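Side-chain contacts in endoglycosidase (Bacteroides thetaiotaomicron, PDB 6Q64), which probably hydrolyses O-glycosidic bonds, as a family 18 glycoside hydrolase of the apparatus by which gut Bacteroides break down complex N-glycans: residues 96-101 against 333-338; 136-141 against 151-156; 267-272 against 320-325. The protein carries 1 engineered substitution. One frame throughout, in Å; residues are numbered along the deposited sequence.

Contact 1: residues 96-101 against 333-338; sequences DSVDFV and YHMEYD
The carbonyl O of Met335 accepts a hydrogen bond from Asp338 N at 3.2 Å, closing a short 3-10 turn from whose start the Met335 side chain, present as selenomethionine, runs across to Val98 and Val101. The turn fixes the backbone from which this long chain sets out; the contact itself is wholly apolar. Met335 meets each valine through a single methyl branch. Its selenium lies 3.4 Å from Val101 CG2, a short approach for selenium and a methyl carbon, to be read with caution at this resolution, and the two side chains cross obliquely. Beyond the selenium, CE reaches Val98 CG2 at 3.8 Å, tip to tip, and at the same time stays 3.9 Å from Val101 CG2. CE thus touches both valines, which approach it from directions about at right angles. It gets there because the chain, extended through chi2, folds at its last torsion: chi3 of -8° leaves CE almost eclipsed with CB. All three touching residues are buried, so the valine methyls and the selenomethionine tip are shielded from water. The flanking acids are satisfied elsewhere: Asp99 OD2 is gripped by His70 NE2 and Gly73 N, and Asp338 OD1 by Asn341 ND2 and Trp347 N. In the TIM barrel the contact joins strand 100-102 and the loop leading into it with the turn that follows strand 329-333, spanning the place of strand 72-76 between them. The Met335 backbone bonds to Trp76 at the end of that strand, Phe77 touches both Met335 and Val101, and helix 346-358 closes in through Leu348, which packs on Val98 and Met335.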
loop_
_atom_site.group_PDB
_atom_site.type_symbol
_atom_site.label_atom_id
_atom_site.label_comp_id
_atom_site.label_asym_id
_atom_site.label_seq_id
_atom_site.Cartn_x
_atom_site.Cartn_y
_atom_site.Cartn_z
ATOM N N ASP A 96 -7.681 -13.111 4.958
ATOM C CA ASP A 96 -8.240 -12.311 6.076
ATOM C C ASP A 96 -7.117 -11.532 6.775
ATOM O O ASP A 96 -7.431 -10.609 7.487
ATOM C CB ASP A 96 -8.996 -13.211 7.060
ATOM C CG ASP A 96 -10.257 -13.803 6.460
ATOM O OD1 ASP A 96 -10.659 -13.300 5.371
ATOM O OD2 ASP A 96 -10.854 -14.731 7.101
ATOM N N SER A 97 -5.863 -11.903 6.569
ATOM C CA SER A 97 -4.662 -11.307 7.204
ATOM C C SER A 97 -4.172 -10.078 6.415
ATOM O O SER A 97 -3.249 -9.410 6.883
ATOM C CB SER A 97 -3.560 -12.348 7.248
ATOM O OG SER A 97 -3.336 -12.899 5.935
ATOM N N VAL A 98 -4.696 -9.815 5.222
ATOM C CA VAL A 98 -4.375 -8.567 4.478
ATOM C C VAL A 98 -5.035 -7.379 5.177
ATOM O O VAL A 98 -6.246 -7.397 5.300
ATOM C CB VAL A 98 -4.846 -8.680 3.028
ATOM C CG1 VAL A 98 -5.007 -7.324 2.404
ATOM C CG2 VAL A 98 -3.894 -9.532 2.203
ATOM N N ASP A 99 -4.260 -6.348 5.539
ATOM C CA ASP A 99 -4.740 -5.154 6.294
ATOM C C ASP A 99 -5.214 -4.065 5.349
ATOM O O ASP A 99 -6.264 -3.458 5.647
ATOM C CB ASP A 99 -3.646 -4.580 7.170
ATOM C CG ASP A 99 -3.365 -5.550 8.286
ATOM O OD1 ASP A 99 -4.216 -5.653 9.170
ATOM O OD2 ASP A 99 -2.353 -6.237 8.208
ATOM N N PHE A 100 -4.479 -3.836 4.265
ATOM C CA PHE A 100 -4.869 -2.824 3.252
ATOM C C PHE A 100 -4.195 -3.123 1.913
ATOM O O PHE A 100 -3.291 -3.943 1.831
ATOM C CB PHE A 100 -4.538 -1.406 3.741
ATOM C CG PHE A 100 -3.085 -1.005 3.667
ATOM C CD1 PHE A 100 -2.171 -1.465 4.600
ATOM C CD2 PHE A 100 -2.631 -0.159 2.667
ATOM C CE1 PHE A 100 -0.836 -1.084 4.533
ATOM C CE2 PHE A 100 -1.294 0.211 2.595
ATOM C CZ PHE A 100 -0.399 -0.239 3.534
ATOM N N VAL A 101 -4.585 -2.386 0.888
ATOM C CA VAL A 101 -4.182 -2.733 -0.487
ATOM C C VAL A 101 -4.155 -1.446 -1.304
ATOM O O VAL A 101 -4.915 -0.486 -0.996
ATOM C CB VAL A 101 -5.189 -3.793 -0.981
ATOM C CG1 VAL A 101 -5.790 -3.506 -2.338
ATOM C CG2 VAL A 101 -4.619 -5.209 -0.921
ATOM N N TYR A 333 3.743 -7.224 -5.275
ATOM C CA TYR A 333 3.350 -6.493 -6.507
ATOM C C TYR A 333 2.611 -7.489 -7.397
ATOM O O TYR A 333 3.185 -8.559 -7.684
ATOM C CB TYR A 333 4.593 -5.894 -7.166
ATOM C CG TYR A 333 4.366 -5.217 -8.487
ATOM C CD1 TYR A 333 3.629 -4.051 -8.584
ATOM C CD2 TYR A 333 4.916 -5.741 -9.644
ATOM C CE1 TYR A 333 3.431 -3.427 -9.809
ATOM C CE2 TYR A 333 4.757 -5.120 -10.871
ATOM C CZ TYR A 333 4.006 -3.961 -10.955
ATOM O OH TYR A 333 3.845 -3.386 -12.184
ATOM N N HIS A 334 1.385 -7.136 -7.796
ATOM C CA HIS A 334 0.440 -8.032 -8.505
ATOM C C HIS A 334 0.222 -9.234 -7.590
ATOM O O HIS A 334 0.609 -10.356 -7.914
ATOM C CB HIS A 334 0.959 -8.344 -9.924
ATOM C CG HIS A 334 0.553 -7.333 -10.954
ATOM N ND1 HIS A 334 1.472 -6.655 -11.734
ATOM C CD2 HIS A 334 -0.664 -6.897 -11.354
ATOM C CE1 HIS A 334 0.842 -5.833 -12.548
ATOM N NE2 HIS A 334 -0.467 -5.960 -12.329
HETATM N N MSE A 335 -0.328 -8.931 -6.405
HETATM C CA MSE A 335 -0.563 -9.905 -5.348
HETATM C C MSE A 335 -1.424 -11.068 -5.843
HETATM O O MSE A 335 -1.230 -12.197 -5.397
HETATM C CB MSE A 335 -1.223 -9.246 -4.131
HETATM C CG MSE A 335 -2.211 -8.184 -4.462
HETATM SE SE MSE A 335 -3.122 -7.512 -2.872
HETATM C CE MSE A 335 -2.682 -8.567 -1.305
ATOM N N GLU A 336 -2.338 -10.776 -6.782
ATOM C CA GLU A 336 -3.304 -11.745 -7.288
ATOM C C GLU A 336 -2.653 -12.879 -8.097
ATOM O O GLU A 336 -3.306 -13.907 -8.235
ATOM C CB GLU A 336 -4.392 -11.056 -8.117
ATOM C CG GLU A 336 -3.921 -10.519 -9.453
ATOM C CD GLU A 336 -3.411 -9.083 -9.465
ATOM O OE1 GLU A 336 -3.342 -8.473 -10.584
ATOM O OE2 GLU A 336 -3.072 -8.575 -8.365
ATOM N N TYR A 337 -1.410 -12.748 -8.560
ATOM C CA TYR A 337 -0.678 -13.823 -9.289
ATOM C C TYR A 337 -0.314 -14.973 -8.337
ATOM O O TYR A 337 0.234 -15.969 -8.825
ATOM C CB TYR A 337 0.579 -13.275 -9.973
ATOM C CG TYR A 337 0.318 -12.458 -11.218
ATOM C CD1 TYR A 337 -0.597 -11.419 -11.205
ATOM C CD2 TYR A 337 0.984 -12.712 -12.411
ATOM C CE1 TYR A 337 -0.826 -10.632 -12.320
ATOM C CE2 TYR A 337 0.755 -11.951 -13.547
ATOM C CZ TYR A 337 -0.149 -10.901 -13.492
ATOM O OH TYR A 337 -0.404 -10.112 -14.573
ATOM N N ASP A 338 -0.601 -14.822 -7.041
ATOM C CA ASP A 338 -0.349 -15.813 -5.959
ATOM C C ASP A 338 -1.579 -16.724 -5.834
ATOM O O ASP A 338 -1.488 -17.798 -5.171
ATOM C CB ASP A 338 -0.109 -15.070 -4.637
ATOM C CG ASP A 338 0.529 -15.824 -3.478
ATOM O OD1 ASP A 338 1.022 -16.982 -3.668
ATOM O OD2 ASP A 338 0.557 -15.215 -2.391
#

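Contact 2: residues 136-141 against 151-156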
loop_
_atom_site.group_PDB
_atom_site.type_symbol
_atom_site.label_atom_id
_atom_site.label_comp_id
_atom_site.label_asym_id
_atom_site.label_seq_id
_atom_site.Cartn_x
_atom_site.Cartn_y
_atom_site.Cartn_z
ATOM N N GLN A 136 4.837 12.420 -10.681
ATOM C CA GLN A 136 5.898 12.894 -11.600
ATOM C C GLN A 136 5.565 14.350 -11.901
ATOM O O GLN A 136 6.272 15.212 -11.356
ATOM C CB GLN A 136 5.951 12.030 -12.863
ATOM C CG GLN A 136 6.632 12.694 -14.058
ATOM C CD GLN A 136 7.347 11.711 -14.959
ATOM O OE1 GLN A 136 8.045 10.803 -14.503
ATOM N NE2 GLN A 136 7.184 11.891 -16.260
ATOM N N ASP A 137 4.499 14.612 -12.664
ATOM C CA ASP A 137 4.150 16.005 -13.069
ATOM C C ASP A 137 2.918 16.474 -12.294
ATOM O O ASP A 137 2.170 15.606 -11.808
ATOM C CB ASP A 137 4.013 16.129 -14.588
ATOM C CG ASP A 137 5.322 15.820 -15.296
ATOM O OD1 ASP A 137 6.330 16.504 -15.012
ATOM O OD2 ASP A 137 5.346 14.866 -16.083
ATOM N N LEU A 138 2.766 17.795 -12.160
ATOM C CA LEU A 138 1.672 18.443 -11.394
ATOM C C LEU A 138 0.344 17.824 -11.822
ATOM O O LEU A 138 -0.305 17.177 -10.990
ATOM C CB LEU A 138 1.681 19.952 -11.644
ATOM C CG LEU A 138 0.418 20.708 -11.227
ATOM C CD1 LEU A 138 -0.027 20.355 -9.819
ATOM C CD2 LEU A 138 0.624 22.209 -11.339
ATOM N N GLY A 139 -0.047 18.014 -13.073
ATOM C CA GLY A 139 -1.206 17.303 -13.638
ATOM C C GLY A 139 -0.816 15.886 -13.998
ATOM O O GLY A 139 0.035 15.730 -14.906
ATOM N N ASP A 140 -1.372 14.894 -13.308
ATOM C CA ASP A 140 -1.060 13.479 -13.613
ATOM C C ASP A 140 -2.304 12.646 -13.321
ATOM O O ASP A 140 -2.648 12.541 -12.137
ATOM C CB ASP A 140 0.180 12.993 -12.856
ATOM C CG ASP A 140 1.450 12.900 -13.706
ATOM O OD1 ASP A 140 1.502 13.500 -14.791
ATOM O OD2 ASP A 140 2.396 12.230 -13.267
ATOM N N GLN A 141 -2.968 12.146 -14.374
ATOM C CA GLN A 141 -4.088 11.168 -14.286
ATOM C C GLN A 141 -5.376 11.855 -13.831
ATOM O O GLN A 141 -6.355 11.134 -13.655
ATOM C CB GLN A 141 -3.819 10.030 -13.287
ATOM C CG GLN A 141 -2.548 9.232 -13.557
ATOM C CD GLN A 141 -2.714 8.310 -14.738
ATOM O OE1 GLN A 141 -3.249 7.210 -14.612
ATOM N NE2 GLN A 141 -2.276 8.761 -15.904
ATOM N N GLN A 151 -1.220 24.233 -18.106
ATOM C CA GLN A 151 -2.308 25.194 -18.432
ATOM C C GLN A 151 -3.484 24.918 -17.502
ATOM O O GLN A 151 -3.911 25.840 -16.769
ATOM C CB GLN A 151 -2.731 25.107 -19.899
ATOM C CG GLN A 151 -1.644 25.603 -20.842
ATOM C CD GLN A 151 -2.194 26.251 -22.088
ATOM O OE1 GLN A 151 -2.917 25.634 -22.866
ATOM N NE2 GLN A 151 -1.827 27.507 -22.297
ATOM N N TYR A 152 -3.961 23.675 -17.516
ATOM C CA TYR A 152 -5.199 23.291 -16.800
ATOM C C TYR A 152 -5.043 23.607 -15.310
ATOM O O TYR A 152 -5.994 24.109 -14.673
ATOM C CB TYR A 152 -5.561 21.813 -16.985
ATOM C CG TYR A 152 -6.828 21.477 -16.244
ATOM C CD1 TYR A 152 -7.964 22.243 -16.449
ATOM C CD2 TYR A 152 -6.880 20.474 -15.288
ATOM C CE1 TYR A 152 -9.134 22.004 -15.754
ATOM C CE2 TYR A 152 -8.045 20.220 -14.578
ATOM C CZ TYR A 152 -9.173 20.990 -14.819
ATOM O OH TYR A 152 -10.345 20.784 -14.160
ATOM N N TRP A 153 -3.868 23.319 -14.765
ATOM C CA TRP A 153 -3.694 23.211 -13.300
ATOM C C TRP A 153 -3.231 24.551 -12.716
ATOM O O TRP A 153 -3.781 24.939 -11.664
ATOM C CB TRP A 153 -2.766 22.032 -12.995
ATOM C CG TRP A 153 -3.468 20.711 -13.130
ATOM C CD1 TRP A 153 -3.257 19.744 -14.074
ATOM C CD2 TRP A 153 -4.552 20.234 -12.309
ATOM N NE1 TRP A 153 -4.113 18.692 -13.874
ATOM C CE2 TRP A 153 -4.924 18.970 -12.804
ATOM C CE3 TRP A 153 -5.237 20.750 -11.200
ATOM C CZ2 TRP A 153 -5.947 18.224 -12.223
ATOM C CZ3 TRP A 153 -6.257 20.020 -10.635
ATOM C CH2 TRP A 153 -6.607 18.774 -11.147
ATOM N N VAL A 154 -2.321 25.257 -13.403
ATOM C CA VAL A 154 -1.567 26.422 -12.840
ATOM C C VAL A 154 -2.373 27.718 -13.033
ATOM O O VAL A 154 -2.825 28.257 -12.001
ATOM C CB VAL A 154 -0.135 26.517 -13.412
ATOM C CG1 VAL A 154 0.616 27.741 -12.897
ATOM C CG2 VAL A 154 0.671 25.249 -13.131
ATOM N N GLU A 155 -2.516 28.237 -14.266
ATOM C CA GLU A 155 -3.301 29.490 -14.517
ATOM C C GLU A 155 -4.798 29.176 -14.406
ATOM O O GLU A 155 -5.518 29.961 -13.741
ATOM C CB GLU A 155 -3.009 30.203 -15.850
ATOM C CG GLU A 155 -2.641 29.308 -17.026
ATOM C CD GLU A 155 -1.155 29.281 -17.362
ATOM O OE1 GLU A 155 -0.487 30.333 -17.186
ATOM O OE2 GLU A 155 -0.670 28.211 -17.807
ATOM N N GLU A 156 -5.231 28.064 -15.019
ATOM C CA GLU A 156 -6.670 27.728 -15.200
ATOM C C GLU A 156 -7.297 27.283 -13.868
ATOM O O GLU A 156 -8.537 27.367 -13.766
ATOM C CB GLU A 156 -6.856 26.701 -16.325
ATOM C CG GLU A 156 -6.602 27.281 -17.716
ATOM C CD GLU A 156 -7.088 26.450 -18.892
ATOM O OE1 GLU A 156 -7.765 25.398 -18.655
ATOM O OE2 GLU A 156 -6.788 26.864 -20.045
#
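Leu138 supplies the apolar packing between the loop and the helix, setting one methyl against two successive residues, Trp153 and Val154. Its CD2 lies 3.5 Å from Val154 CG2 and 3.8 Å from Trp153 CB, lying slantwise against both side chains. With CG anti to the backbone N (chi1 165°), the isobutyl group extends from the loop toward the helix. Contact of backbone with ring comes next: Gly139 CA approaches Trp153 CD1 to 3.2 Å and stands equally near Trp153 NE1, so the pyrrole end of the indole rests obliquely against the chain. The ring can come this close because Gly139 carries no side chain; a beta carbon would collide with Trp153 CD1. Aromatic contacts steady the indole from other directions. Tyr152 CD2 sits 3.5 Å above one face of the Trp153 ring, toward its rim, and Tyr169 of helix 162-179 meets Trp153 edge-to-face. Replacing Trp153 by an alanine would probably open a gap beside Gly139 and leave the Tyr169 ring without its aromatic mate, setting the loop free to shift. Hydrogen bonds work within each segment. In the loop, Asp137 N gives a weak but nearly straight bond to Asp140 OD2 (3.2 Å, 168°), drawing together the two ends of the bend that presents Leu138 and Gly139. In the other segment, Glu156 N bonds to Gln151 O at 3.1 Å in a wide pi-type turn. Thr198 OG1 accepts from Leu138 N, and Tyr169 OH pairs with Asp140 O. Since no charged or polar pair links the two segments, their adhesion rests on van der Waals fit and on the exclusion of water round the leucine and the indole.

Contact 3: residues 267-272 against 320-325; sequences KINKPN and DLPSGK
The carboxamide of Asn269 is the flat group of this contact, and the puckered ring of Pro322 is its loose neighbour across the gap. Pro322 CG lies 4.4 Å from Asn269 ND2, on the nitrogen side of the amide and well out of its plane, so the proline borders the group obliquely, offering it carbon and no acceptor. Asn269, the first residue to leave the helical conformation after helix 261-268, brings the amide there through a chi1 of -166°, which turns it away from the backbone N. Deeper in, Ile268 CD1 touches Leu321 CD2 at 4.0 Å, the side chains crossing at about a right angle. This is a single methyl-to-methyl contact at ordinary van der Waals distance. The loop that carries Leu321 and Pro322 is stiffened by its own bonds. Gly324 N reaches Leu321 O at 2.7 Å in a type I beta turn, and Leu321 N reaches Lys325 O at 2.7 Å. Ser323 adds an ST turn, its OG accepting from Lys325 N at 3.2 Å and 160°. The positive phi of Gly324 would press a beta carbon against the preceding carbonyl. Ser323 OG has a second partner in Glu277. The contact joins the end of helix 261-268 to the loop between helix 311-317 and strand 329-333. Trp276 of helix 276-279 touches both Asn269 and Leu321, while Ile268 continues inward onto Tyr253 of strand 251-254, Thr280 and Ile282 of strand 280-285, and Ile327.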
loop_
_atom_site.group_PDB
_atom_site.type_symbol
_atom_site.label_atom_id
_atom_site.label_comp_id
_atom_site.label_asym_id
_atom_site.label_seq_id
_atom_site.Cartn_x
_atom_site.Cartn_y
_atom_site.Cartn_z
ATOM N N LYS A 267 18.648 -0.653 2.572
ATOM C CA LYS A 267 17.705 0.093 1.706
ATOM C C LYS A 267 16.705 0.877 2.559
ATOM O O LYS A 267 16.320 1.975 2.109
ATOM C CB LYS A 267 16.958 -0.860 0.775
ATOM C CG LYS A 267 15.773 -0.220 0.067
ATOM C CD LYS A 267 15.226 -1.079 -1.049
ATOM C CE LYS A 267 14.930 -0.303 -2.305
ATOM N NZ LYS A 267 15.168 -1.138 -3.493
ATOM N N ILE A 268 16.255 0.329 3.691
ATOM C CA ILE A 268 15.091 0.894 4.434
ATOM C C ILE A 268 15.543 1.556 5.737
ATOM O O ILE A 268 14.699 2.227 6.352
ATOM C CB ILE A 268 14.010 -0.169 4.715
ATOM C CG1 ILE A 268 14.514 -1.288 5.611
ATOM C CG2 ILE A 268 13.448 -0.738 3.432
ATOM C CD1 ILE A 268 13.416 -2.103 6.190
ATOM N N ASN A 269 16.792 1.337 6.147
ATOM C CA ASN A 269 17.404 1.951 7.353
ATOM C C ASN A 269 17.656 3.435 7.111
ATOM O O ASN A 269 18.707 3.763 6.531
ATOM C CB ASN A 269 18.734 1.312 7.721
ATOM C CG ASN A 269 19.135 1.719 9.112
ATOM O OD1 ASN A 269 18.764 2.774 9.564
ATOM N ND2 ASN A 269 19.841 0.871 9.817
ATOM N N LYS A 270 16.719 4.249 7.586
ATOM C CA LYS A 270 16.536 5.696 7.326
ATOM C C LYS A 270 16.023 6.334 8.617
ATOM O O LYS A 270 14.814 6.543 8.810
ATOM C CB LYS A 270 15.532 5.905 6.193
ATOM C CG LYS A 270 15.868 5.172 4.916
ATOM C CD LYS A 270 17.146 5.654 4.295
ATOM C CE LYS A 270 17.717 4.696 3.278
ATOM N NZ LYS A 270 18.755 5.317 2.432
ATOM N N PRO A 271 16.932 6.580 9.583
ATOM C CA PRO A 271 16.523 7.143 10.863
ATOM C C PRO A 271 16.038 8.599 10.714
ATOM O O PRO A 271 15.388 9.050 11.605
ATOM C CB PRO A 271 17.761 6.920 11.732
ATOM C CG PRO A 271 18.906 6.951 10.745
ATOM C CD PRO A 271 18.368 6.259 9.522
ATOM N N ASN A 272 16.224 9.237 9.561
ATOM C CA ASN A 272 15.588 10.550 9.238
ATOM C C ASN A 272 14.052 10.443 9.288
ATOM O O ASN A 272 13.395 11.505 9.311
ATOM C CB ASN A 272 16.010 11.107 7.857
ATOM C CG ASN A 272 15.588 10.309 6.614
ATOM O OD1 ASN A 272 14.628 10.664 5.926
ATOM N ND2 ASN A 272 16.355 9.281 6.251
ATOM N N ASP A 320 13.725 -8.831 11.782
ATOM C CA ASP A 320 14.109 -8.142 13.039
ATOM C C ASP A 320 15.142 -7.112 12.638
ATOM O O ASP A 320 16.157 -7.518 12.129
ATOM C CB ASP A 320 14.625 -9.162 14.053
ATOM C CG ASP A 320 13.489 -10.026 14.590
ATOM O OD1 ASP A 320 12.309 -9.539 14.501
ATOM O OD2 ASP A 320 13.788 -11.126 15.172
ATOM N N LEU A 321 14.838 -5.829 12.750
ATOM C CA LEU A 321 15.804 -4.720 12.452
ATOM C C LEU A 321 16.852 -4.549 13.540
ATOM O O LEU A 321 16.772 -5.156 14.594
ATOM C CB LEU A 321 14.963 -3.477 12.234
ATOM C CG LEU A 321 14.193 -3.637 10.938
ATOM C CD1 LEU A 321 12.724 -3.320 11.081
ATOM C CD2 LEU A 321 14.852 -2.827 9.857
ATOM N N PRO A 322 17.937 -3.777 13.319
ATOM C CA PRO A 322 19.077 -3.789 14.254
ATOM C C PRO A 322 18.638 -3.296 15.645
ATOM O O PRO A 322 19.107 -3.809 16.616
ATOM C CB PRO A 322 20.099 -2.897 13.585
ATOM C CG PRO A 322 19.651 -2.866 12.125
ATOM C CD PRO A 322 18.146 -2.845 12.202
ATOM N N SER A 323 17.658 -2.394 15.675
ATOM C CA SER A 323 17.010 -1.935 16.930
ATOM C C SER A 323 16.356 -3.090 17.675
ATOM O O SER A 323 16.114 -2.914 18.825
ATOM C CB SER A 323 16.004 -0.880 16.660
ATOM O OG SER A 323 14.800 -1.439 16.196
ATOM N N GLY A 324 16.010 -4.185 17.005
ATOM C CA GLY A 324 15.282 -5.329 17.584
ATOM C C GLY A 324 13.805 -5.310 17.195
ATOM O O GLY A 324 13.083 -6.253 17.486
ATOM N N LYS A 325 13.346 -4.240 16.590
ATOM C CA LYS A 325 11.927 -4.106 16.216
ATOM C C LYS A 325 11.656 -4.861 14.923
ATOM O O LYS A 325 12.580 -5.076 14.105
ATOM C CB LYS A 325 11.570 -2.641 15.999
ATOM C CG LYS A 325 11.218 -1.935 17.288
ATOM C CD LYS A 325 11.095 -0.463 17.112
ATOM C CE LYS A 325 10.924 0.258 18.424
ATOM N NZ LYS A 325 11.188 1.698 18.235
#

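Overall arrangement
All three contacts belong to one TIM-barrel domain but touch nowhere. Along the chain contact 1 spans the greatest length, and contacts 2 and 3 follow one another between its two segments. Its segments belong to strand 100-102 and the exit of strand 329-333, on either side of strand 72-76 in the closed barrel. Contact 2 lies peripherally, in the excursion after strand 128-135, beyond the C-terminal end of the barrel, where TIM-barrel enzymes carry their active sites. Contact 3 joins connections that lead back toward strand starts. Between centres, contact 2 lies about 32 Å from contact 1 and about 37 Å from contact 3; contact 1 lies about 24 Å from contact 3.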